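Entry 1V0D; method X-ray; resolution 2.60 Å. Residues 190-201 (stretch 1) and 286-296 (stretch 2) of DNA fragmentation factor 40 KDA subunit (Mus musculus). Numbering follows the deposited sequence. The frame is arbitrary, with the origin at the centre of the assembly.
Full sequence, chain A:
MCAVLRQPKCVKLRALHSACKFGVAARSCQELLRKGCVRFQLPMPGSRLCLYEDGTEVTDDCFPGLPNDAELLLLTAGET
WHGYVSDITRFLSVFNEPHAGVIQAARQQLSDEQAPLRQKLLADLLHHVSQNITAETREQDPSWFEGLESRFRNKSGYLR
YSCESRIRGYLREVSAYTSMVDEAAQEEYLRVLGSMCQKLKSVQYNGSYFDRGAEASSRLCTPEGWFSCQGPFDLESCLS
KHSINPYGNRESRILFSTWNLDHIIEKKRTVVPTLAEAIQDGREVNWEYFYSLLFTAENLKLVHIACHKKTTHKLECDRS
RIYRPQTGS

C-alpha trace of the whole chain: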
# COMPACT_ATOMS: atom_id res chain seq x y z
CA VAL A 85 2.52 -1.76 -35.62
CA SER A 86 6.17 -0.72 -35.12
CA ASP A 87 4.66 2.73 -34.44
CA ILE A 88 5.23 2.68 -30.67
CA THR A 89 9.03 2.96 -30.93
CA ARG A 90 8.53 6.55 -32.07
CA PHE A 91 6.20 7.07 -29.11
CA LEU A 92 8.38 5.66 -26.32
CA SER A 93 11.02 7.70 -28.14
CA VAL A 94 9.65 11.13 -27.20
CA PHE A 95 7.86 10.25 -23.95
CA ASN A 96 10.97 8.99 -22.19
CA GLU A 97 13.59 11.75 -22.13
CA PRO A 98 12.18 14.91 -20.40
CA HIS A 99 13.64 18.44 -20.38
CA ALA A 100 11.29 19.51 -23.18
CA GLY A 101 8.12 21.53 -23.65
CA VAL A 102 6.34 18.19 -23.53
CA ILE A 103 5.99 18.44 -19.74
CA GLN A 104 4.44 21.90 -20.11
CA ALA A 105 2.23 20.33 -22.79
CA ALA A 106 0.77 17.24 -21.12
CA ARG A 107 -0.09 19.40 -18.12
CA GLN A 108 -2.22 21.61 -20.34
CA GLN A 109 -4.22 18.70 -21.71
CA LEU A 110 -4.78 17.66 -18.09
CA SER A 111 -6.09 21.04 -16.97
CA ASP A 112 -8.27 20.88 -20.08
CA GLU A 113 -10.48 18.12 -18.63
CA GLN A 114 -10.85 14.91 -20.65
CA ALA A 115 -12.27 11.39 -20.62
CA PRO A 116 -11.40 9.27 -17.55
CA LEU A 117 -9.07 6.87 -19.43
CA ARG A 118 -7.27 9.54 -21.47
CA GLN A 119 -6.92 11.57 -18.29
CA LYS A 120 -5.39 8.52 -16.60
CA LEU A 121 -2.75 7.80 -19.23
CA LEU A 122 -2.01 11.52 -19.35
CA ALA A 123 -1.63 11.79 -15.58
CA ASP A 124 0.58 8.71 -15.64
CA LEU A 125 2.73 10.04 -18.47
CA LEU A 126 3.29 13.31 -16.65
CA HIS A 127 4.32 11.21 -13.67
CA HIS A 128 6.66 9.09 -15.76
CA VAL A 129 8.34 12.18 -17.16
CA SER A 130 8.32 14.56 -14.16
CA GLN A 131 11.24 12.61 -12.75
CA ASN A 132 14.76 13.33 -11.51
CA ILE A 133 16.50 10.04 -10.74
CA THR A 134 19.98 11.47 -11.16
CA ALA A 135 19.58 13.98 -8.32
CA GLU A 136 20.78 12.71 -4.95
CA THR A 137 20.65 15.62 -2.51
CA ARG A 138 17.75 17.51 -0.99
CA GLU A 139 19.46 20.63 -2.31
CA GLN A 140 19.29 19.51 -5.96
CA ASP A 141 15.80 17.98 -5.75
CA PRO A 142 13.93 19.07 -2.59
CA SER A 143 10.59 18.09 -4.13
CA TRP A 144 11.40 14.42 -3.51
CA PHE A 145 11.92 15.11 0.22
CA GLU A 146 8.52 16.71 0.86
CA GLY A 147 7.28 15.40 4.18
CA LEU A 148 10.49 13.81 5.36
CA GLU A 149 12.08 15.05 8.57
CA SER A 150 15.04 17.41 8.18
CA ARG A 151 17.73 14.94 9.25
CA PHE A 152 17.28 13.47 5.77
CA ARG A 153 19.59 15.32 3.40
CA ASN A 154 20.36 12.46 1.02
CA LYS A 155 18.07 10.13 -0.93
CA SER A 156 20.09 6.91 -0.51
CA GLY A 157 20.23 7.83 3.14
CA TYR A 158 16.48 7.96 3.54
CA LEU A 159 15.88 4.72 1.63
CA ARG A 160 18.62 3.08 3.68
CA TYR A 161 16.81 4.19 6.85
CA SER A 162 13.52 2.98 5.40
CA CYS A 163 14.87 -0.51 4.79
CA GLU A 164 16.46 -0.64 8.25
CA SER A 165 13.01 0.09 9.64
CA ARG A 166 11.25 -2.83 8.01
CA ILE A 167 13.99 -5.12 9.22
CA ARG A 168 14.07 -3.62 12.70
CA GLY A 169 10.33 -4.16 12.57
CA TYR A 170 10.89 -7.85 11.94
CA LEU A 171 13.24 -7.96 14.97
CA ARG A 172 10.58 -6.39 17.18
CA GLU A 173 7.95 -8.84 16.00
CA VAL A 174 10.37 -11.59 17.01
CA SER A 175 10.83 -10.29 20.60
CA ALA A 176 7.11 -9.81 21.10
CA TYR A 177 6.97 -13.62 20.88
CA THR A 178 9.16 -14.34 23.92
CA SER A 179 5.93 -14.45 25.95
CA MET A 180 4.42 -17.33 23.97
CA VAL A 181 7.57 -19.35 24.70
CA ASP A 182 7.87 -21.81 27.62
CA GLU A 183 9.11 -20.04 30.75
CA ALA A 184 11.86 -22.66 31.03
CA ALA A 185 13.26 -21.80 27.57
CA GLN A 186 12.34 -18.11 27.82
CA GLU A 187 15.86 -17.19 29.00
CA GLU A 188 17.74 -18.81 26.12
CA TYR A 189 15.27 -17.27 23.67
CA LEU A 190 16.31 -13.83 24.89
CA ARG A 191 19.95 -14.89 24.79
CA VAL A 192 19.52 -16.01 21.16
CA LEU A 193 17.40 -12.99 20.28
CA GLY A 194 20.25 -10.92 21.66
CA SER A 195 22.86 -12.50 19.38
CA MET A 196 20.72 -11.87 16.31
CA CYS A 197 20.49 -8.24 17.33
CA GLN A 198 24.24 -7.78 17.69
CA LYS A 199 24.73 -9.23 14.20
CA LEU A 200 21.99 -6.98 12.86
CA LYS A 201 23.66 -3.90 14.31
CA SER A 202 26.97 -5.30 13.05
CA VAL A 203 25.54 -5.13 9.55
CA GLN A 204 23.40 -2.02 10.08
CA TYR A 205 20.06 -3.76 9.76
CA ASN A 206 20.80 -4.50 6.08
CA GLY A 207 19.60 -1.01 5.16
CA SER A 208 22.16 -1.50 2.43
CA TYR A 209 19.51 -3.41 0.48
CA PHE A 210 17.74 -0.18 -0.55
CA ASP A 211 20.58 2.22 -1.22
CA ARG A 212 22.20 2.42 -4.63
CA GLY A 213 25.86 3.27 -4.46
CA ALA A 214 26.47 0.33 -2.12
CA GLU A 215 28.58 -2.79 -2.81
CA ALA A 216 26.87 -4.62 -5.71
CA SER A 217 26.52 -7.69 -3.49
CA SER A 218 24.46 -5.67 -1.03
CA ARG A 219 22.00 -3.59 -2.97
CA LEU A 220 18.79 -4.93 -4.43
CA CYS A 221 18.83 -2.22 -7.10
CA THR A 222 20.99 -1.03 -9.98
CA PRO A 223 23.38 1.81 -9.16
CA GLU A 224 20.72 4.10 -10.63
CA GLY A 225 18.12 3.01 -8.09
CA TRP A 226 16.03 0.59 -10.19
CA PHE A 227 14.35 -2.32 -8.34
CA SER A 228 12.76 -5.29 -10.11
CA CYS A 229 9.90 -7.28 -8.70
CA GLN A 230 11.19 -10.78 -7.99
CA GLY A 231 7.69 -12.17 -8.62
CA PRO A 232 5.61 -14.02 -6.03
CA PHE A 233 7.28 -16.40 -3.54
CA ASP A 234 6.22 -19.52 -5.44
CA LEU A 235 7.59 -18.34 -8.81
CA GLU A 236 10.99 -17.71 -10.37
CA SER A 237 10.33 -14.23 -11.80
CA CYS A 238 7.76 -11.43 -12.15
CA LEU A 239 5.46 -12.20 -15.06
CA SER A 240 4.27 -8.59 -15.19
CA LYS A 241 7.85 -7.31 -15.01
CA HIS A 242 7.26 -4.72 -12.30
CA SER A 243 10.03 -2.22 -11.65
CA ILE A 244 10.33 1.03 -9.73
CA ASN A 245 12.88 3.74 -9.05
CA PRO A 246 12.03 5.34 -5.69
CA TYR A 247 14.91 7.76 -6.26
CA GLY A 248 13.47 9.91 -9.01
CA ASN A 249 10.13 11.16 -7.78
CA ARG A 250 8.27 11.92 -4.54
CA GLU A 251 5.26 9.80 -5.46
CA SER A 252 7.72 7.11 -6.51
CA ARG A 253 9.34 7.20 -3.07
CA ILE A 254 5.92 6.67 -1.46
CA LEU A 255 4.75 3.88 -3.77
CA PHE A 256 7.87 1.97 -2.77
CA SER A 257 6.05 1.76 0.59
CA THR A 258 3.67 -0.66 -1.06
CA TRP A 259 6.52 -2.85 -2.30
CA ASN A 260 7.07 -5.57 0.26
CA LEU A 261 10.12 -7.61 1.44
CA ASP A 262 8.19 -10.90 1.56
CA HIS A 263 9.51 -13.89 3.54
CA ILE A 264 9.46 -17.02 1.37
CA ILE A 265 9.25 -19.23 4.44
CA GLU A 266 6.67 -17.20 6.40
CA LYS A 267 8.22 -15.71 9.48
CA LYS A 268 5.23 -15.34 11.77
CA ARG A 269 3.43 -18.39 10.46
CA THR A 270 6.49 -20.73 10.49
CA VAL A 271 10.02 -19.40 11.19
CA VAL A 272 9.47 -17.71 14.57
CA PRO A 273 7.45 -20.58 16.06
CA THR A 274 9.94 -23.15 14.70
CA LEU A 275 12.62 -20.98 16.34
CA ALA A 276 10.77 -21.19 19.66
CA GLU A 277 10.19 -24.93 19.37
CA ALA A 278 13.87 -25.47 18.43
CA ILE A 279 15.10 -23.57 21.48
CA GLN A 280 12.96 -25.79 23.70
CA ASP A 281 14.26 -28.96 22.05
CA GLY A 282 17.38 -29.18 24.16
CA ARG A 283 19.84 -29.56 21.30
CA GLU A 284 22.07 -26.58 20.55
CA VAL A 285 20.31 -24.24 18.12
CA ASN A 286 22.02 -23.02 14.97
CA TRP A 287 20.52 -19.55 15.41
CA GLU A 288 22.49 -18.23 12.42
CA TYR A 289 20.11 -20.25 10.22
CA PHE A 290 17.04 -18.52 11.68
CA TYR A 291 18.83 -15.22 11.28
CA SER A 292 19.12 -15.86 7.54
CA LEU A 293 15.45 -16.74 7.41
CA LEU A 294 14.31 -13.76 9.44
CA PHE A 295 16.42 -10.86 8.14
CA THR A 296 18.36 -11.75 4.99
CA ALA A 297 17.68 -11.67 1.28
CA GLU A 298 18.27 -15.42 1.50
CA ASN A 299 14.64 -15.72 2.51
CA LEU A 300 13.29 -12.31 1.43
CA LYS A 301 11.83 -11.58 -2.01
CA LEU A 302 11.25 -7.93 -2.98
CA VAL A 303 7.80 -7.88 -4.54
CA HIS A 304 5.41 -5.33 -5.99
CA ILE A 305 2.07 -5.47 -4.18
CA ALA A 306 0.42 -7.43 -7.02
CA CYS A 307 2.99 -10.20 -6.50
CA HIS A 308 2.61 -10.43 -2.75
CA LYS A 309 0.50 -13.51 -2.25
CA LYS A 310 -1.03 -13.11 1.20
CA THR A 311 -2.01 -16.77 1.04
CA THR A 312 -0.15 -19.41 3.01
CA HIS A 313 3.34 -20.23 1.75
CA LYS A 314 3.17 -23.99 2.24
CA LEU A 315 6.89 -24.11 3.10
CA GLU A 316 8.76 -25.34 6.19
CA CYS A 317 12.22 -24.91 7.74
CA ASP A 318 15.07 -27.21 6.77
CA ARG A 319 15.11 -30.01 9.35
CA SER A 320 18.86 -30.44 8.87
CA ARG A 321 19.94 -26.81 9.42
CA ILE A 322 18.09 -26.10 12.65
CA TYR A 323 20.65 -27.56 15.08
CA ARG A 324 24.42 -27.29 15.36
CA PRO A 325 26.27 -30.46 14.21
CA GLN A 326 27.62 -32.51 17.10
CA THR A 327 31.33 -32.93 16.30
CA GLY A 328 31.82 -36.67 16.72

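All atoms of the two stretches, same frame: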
# COMPACT_ATOMS: atom_id res chain seq x y z
N LEU A 190 15.81 -15.20 24.79
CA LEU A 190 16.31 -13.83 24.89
C LEU A 190 17.81 -13.78 24.62
O LEU A 190 18.31 -12.81 24.04
CB LEU A 190 16.00 -13.25 26.27
CG LEU A 190 14.49 -13.18 26.58
CD1 LEU A 190 14.27 -12.75 28.02
CD2 LEU A 190 13.81 -12.22 25.61
N ARG A 191 18.51 -14.82 25.03
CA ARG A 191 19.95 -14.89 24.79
C ARG A 191 20.18 -14.96 23.28
O ARG A 191 21.03 -14.24 22.74
CB ARG A 191 20.55 -16.14 25.46
CG ARG A 191 21.98 -16.43 25.03
CD ARG A 191 22.18 -17.91 24.75
NE ARG A 191 23.25 -18.17 23.78
CZ ARG A 191 23.26 -17.72 22.52
NH1 ARG A 191 22.26 -16.96 22.07
NH2 ARG A 191 24.27 -18.02 21.72
N VAL A 192 19.42 -15.83 22.61
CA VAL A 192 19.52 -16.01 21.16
C VAL A 192 19.08 -14.73 20.46
O VAL A 192 19.78 -14.22 19.58
CB VAL A 192 18.62 -17.19 20.66
CG1 VAL A 192 18.57 -17.22 19.14
CG2 VAL A 192 19.16 -18.51 21.17
N LEU A 193 17.93 -14.21 20.87
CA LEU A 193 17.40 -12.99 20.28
C LEU A 193 18.38 -11.84 20.45
O LEU A 193 18.35 -10.87 19.70
CB LEU A 193 16.06 -12.66 20.93
CG LEU A 193 15.24 -11.60 20.20
CD1 LEU A 193 13.75 -11.85 20.44
CD2 LEU A 193 15.66 -10.22 20.67
N GLY A 194 19.26 -11.96 21.45
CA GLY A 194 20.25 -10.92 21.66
C GLY A 194 21.33 -11.02 20.61
O GLY A 194 21.71 -10.01 20.00
N SER A 195 21.82 -12.23 20.38
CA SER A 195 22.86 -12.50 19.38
C SER A 195 22.44 -11.98 18.00
O SER A 195 23.22 -11.31 17.32
CB SER A 195 23.11 -14.00 19.26
OG SER A 195 23.25 -14.60 20.54
N MET A 196 21.22 -12.31 17.60
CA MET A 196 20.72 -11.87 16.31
C MET A 196 20.76 -10.36 16.23
O MET A 196 21.06 -9.80 15.18
CB MET A 196 19.29 -12.37 16.09
CG MET A 196 19.17 -13.88 15.83
SD MET A 196 17.45 -14.41 15.57
CE MET A 196 16.86 -14.41 17.24
N CYS A 197 20.47 -9.69 17.34
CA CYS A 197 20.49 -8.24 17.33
C CYS A 197 21.88 -7.64 17.17
O CYS A 197 22.07 -6.63 16.49
CB CYS A 197 19.87 -7.70 18.60
SG CYS A 197 20.25 -5.96 18.77
N GLN A 198 22.87 -8.26 17.81
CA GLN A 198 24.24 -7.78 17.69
C GLN A 198 24.60 -7.84 16.21
O GLN A 198 25.01 -6.84 15.62
CB GLN A 198 25.19 -8.65 18.52
N LYS A 199 24.43 -9.02 15.61
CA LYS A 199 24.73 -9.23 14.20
C LYS A 199 23.99 -8.24 13.31
O LYS A 199 24.54 -7.77 12.31
CB LYS A 199 24.37 -10.65 13.79
CG LYS A 199 24.72 -10.98 12.36
CD LYS A 199 24.95 -12.46 12.20
CE LYS A 199 25.61 -12.77 10.87
NZ LYS A 199 26.22 -14.14 10.86
N LEU A 200 22.75 -7.93 13.65
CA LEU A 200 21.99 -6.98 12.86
C LEU A 200 22.63 -5.61 12.95
O LEU A 200 22.76 -4.91 11.94
CB LEU A 200 20.54 -6.91 13.33
CG LEU A 200 19.59 -7.87 12.63
CD1 LEU A 200 18.16 -7.60 13.06
CD2 LEU A 200 19.73 -7.68 11.13
N LYS A 201 23.02 -5.20 14.15
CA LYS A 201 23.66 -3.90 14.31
C LYS A 201 25.00 -3.96 13.57
O LYS A 201 25.40 -3.01 12.89
CB LYS A 201 23.90 -3.60 15.80
CG LYS A 201 22.64 -3.47 16.65
CD LYS A 201 22.99 -3.49 18.14
CE LYS A 201 21.76 -3.30 19.02
NZ LYS A 201 21.88 -3.92 20.40
N ASN A 286 21.21 -23.72 15.94
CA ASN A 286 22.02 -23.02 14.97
C ASN A 286 21.29 -21.73 14.61
O ASN A 286 20.82 -21.56 13.48
CB ASN A 286 22.21 -23.88 13.72
CG ASN A 286 22.85 -23.13 12.58
OD1 ASN A 286 23.68 -22.24 12.79
ND2 ASN A 286 22.48 -23.49 11.35
N TRP A 287 21.22 -20.82 15.58
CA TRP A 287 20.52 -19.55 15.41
C TRP A 287 20.89 -18.75 14.16
O TRP A 287 20.09 -17.97 13.66
CB TRP A 287 20.67 -18.67 16.66
CG TRP A 287 22.04 -18.12 16.91
CD1 TRP A 287 22.96 -18.58 17.81
CD2 TRP A 287 22.65 -16.99 16.27
NE1 TRP A 287 24.10 -17.82 17.76
CE2 TRP A 287 23.94 -16.84 16.82
CE3 TRP A 287 22.22 -16.10 15.27
CZ2 TRP A 287 24.81 -15.82 16.41
CZ3 TRP A 287 23.10 -15.09 14.86
CH2 TRP A 287 24.38 -14.96 15.43
N GLU A 288 22.10 -18.95 13.63
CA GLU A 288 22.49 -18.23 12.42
C GLU A 288 21.53 -18.56 11.27
O GLU A 288 21.26 -17.71 10.41
CB GLU A 288 23.92 -18.58 12.01
CG GLU A 288 25.01 -17.92 12.85
CD GLU A 288 25.13 -18.53 14.25
OE1 GLU A 288 24.39 -19.50 14.54
OE2 GLU A 288 25.96 -18.04 15.04
N TYR A 289 21.03 -19.79 11.26
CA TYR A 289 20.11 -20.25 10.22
C TYR A 289 18.83 -19.43 10.26
O TYR A 289 18.37 -18.93 9.22
CB TYR A 289 19.80 -21.75 10.40
CG TYR A 289 18.73 -22.26 9.46
CD1 TYR A 289 18.82 -22.02 8.09
CD2 TYR A 289 17.61 -22.94 9.94
CE1 TYR A 289 17.81 -22.44 7.22
CE2 TYR A 289 16.60 -23.37 9.08
CZ TYR A 289 16.70 -23.11 7.72
OH TYR A 289 15.68 -23.49 6.85
N PHE A 290 18.26 -19.29 11.47
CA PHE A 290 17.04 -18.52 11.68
C PHE A 290 17.27 -17.05 11.36
O PHE A 290 16.36 -16.35 10.89
CB PHE A 290 16.57 -18.67 13.12
CG PHE A 290 16.09 -20.05 13.45
CD1 PHE A 290 16.95 -20.99 14.01
CD2 PHE A 290 14.79 -20.44 13.12
CE1 PHE A 290 16.52 -22.31 14.23
CE2 PHE A 290 14.35 -21.76 13.34
CZ PHE A 290 15.22 -22.70 13.89
N TYR A 291 18.49 -16.59 11.60
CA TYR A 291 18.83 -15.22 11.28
C TYR A 291 18.62 -15.05 9.77
O TYR A 291 17.90 -14.16 9.33
CB TYR A 291 20.29 -14.96 11.65
CG TYR A 291 20.79 -13.61 11.26
CD1 TYR A 291 20.50 -12.48 12.02
CD2 TYR A 291 21.56 -13.44 10.10
CE1 TYR A 291 20.96 -11.21 11.64
CE2 TYR A 291 22.02 -12.19 9.72
CZ TYR A 291 21.72 -11.08 10.49
OH TYR A 291 22.17 -9.84 10.11
N SER A 292 19.26 -15.91 8.99
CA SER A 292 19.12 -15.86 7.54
C SER A 292 17.67 -15.75 7.15
O SER A 292 17.27 -14.86 6.39
CB SER A 292 19.66 -17.14 6.91
OG SER A 292 21.03 -17.29 7.20
N LEU A 293 16.88 -16.67 7.69
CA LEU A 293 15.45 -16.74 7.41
C LEU A 293 14.70 -15.47 7.78
O LEU A 293 13.86 -14.99 7.01
CB LEU A 293 14.83 -17.93 8.15
CG LEU A 293 14.72 -19.30 7.45
CD1 LEU A 293 15.72 -19.43 6.31
CD2 LEU A 293 14.94 -20.40 8.47
N LEU A 294 15.01 -14.93 8.94
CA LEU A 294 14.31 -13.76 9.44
C LEU A 294 14.71 -12.40 8.89
O LEU A 294 13.86 -11.54 8.72
CB LEU A 294 14.41 -13.73 10.98
CG LEU A 294 13.77 -14.91 11.73
CD1 LEU A 294 14.38 -15.11 13.09
CD2 LEU A 294 12.30 -14.67 11.87
N PHE A 295 15.99 -12.20 8.58
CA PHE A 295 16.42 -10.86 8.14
C PHE A 295 17.24 -10.72 6.88
O PHE A 295 17.62 -9.60 6.54
CB PHE A 295 17.24 -10.20 9.26
CG PHE A 295 16.70 -10.45 10.65
CD1 PHE A 295 17.39 -11.29 11.53
CD2 PHE A 295 15.53 -9.83 11.09
CE1 PHE A 295 16.91 -11.51 12.84
CE2 PHE A 295 15.04 -10.03 12.39
CZ PHE A 295 15.74 -10.87 13.26
N THR A 296 17.51 -11.81 6.17
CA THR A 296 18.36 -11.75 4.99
C THR A 296 17.65 -11.96 3.67
O THR A 296 16.56 -12.53 3.62
CB THR A 296 19.48 -12.81 5.13
OG1 THR A 296 20.19 -12.56 6.35
CG2 THR A 296 20.46 -12.75 3.98

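Two helical segments of one chain, far apart in sequence, pack side by side: stretch 1 is helical throughout (190-201, part of a longer helix), and stretch 2 carries a helix that runs to F295. Their axes approach to 10.2 Å and cross at -58°, both running broadly the same way, so the register advances together: the CA atoms of V192 and W287 lie 6.8 Å apart, those of M196 and Y291 6.3 Å, and those of L200 and F295 8.3 Å. No hydrogen bond links the two stretches; 580 Å² of surface, both sides summed, is buried through apolar and aromatic contact, while each helix satisfies its own backbone by bonds such as Y291 N to W287 O (3.0 Å) and L200 N to M196 O (2.9 Å).

N286 leads into the helix without touching stretch 1. W287 then makes the largest contribution, its side chain pointing toward stretch 1 and sitting as a knob among V192, S195, M196 and K199. Its CB meets V192 CG1 at 3.6 Å, and its CE3 lies 3.8 Å from M196 CG. S195 CB lies over one face of the indole, 4.0 Å from the centroid of the six-membered ring and 19° off the ring normal, in a CH-pi contact. The S195 hydroxyl is occupied within its own helix, OG donating to R191 O at 3.1 Å. K199 CD approaches the indole edge, 4.1 Å from CH2 of W287. At the margin, the R191 guanidinium presents its own edge to the indole, with R191 NH2 4.0 Å from W287 NE1.

E288 adds little: its CG is 4.4 Å from K199 NZ, while its carboxylate oxygens are hydrogen-bonded elsewhere in the structure. Y289 is out of reach, and F290, although its CA-to-CB bond points toward stretch 1, carries its ring away.

One turn after W287, Y291 occupies the middle of the contact. The aliphatic part of K199 lies over one face of its ring, CD sitting 3.9 Å from the ring centroid and 14° off the normal, a CH-pi contact; beyond CD the chain runs on away from the hydroxyl end of the ring, toward E288. L200 comes up to the ring edge, with its CG 3.7 Å from Y291 CE1 and its CD2 3.4 Å from Y291 OH. M196 CB packs 4.2 Å from Y291 CD1.

S292 and L293 make no contact with stretch 1. L294 returns to it, its CD1 4.0 Å from M196 SD. F295 closes the helix's contact: L200 CD1 stands almost exactly on the ring normal, 3.8 Å from the F295 centroid and 3° off axis, whereas M196 SD lies at the edge, 5.3 Å from that centroid and 4.0 Å from F295 CE1. M196 is therefore the reciprocal knob, its long, flexible side chain seated among W287, Y291, L294 and F295. T296 leaves helical geometry, and its side chain stays clear of stretch 1.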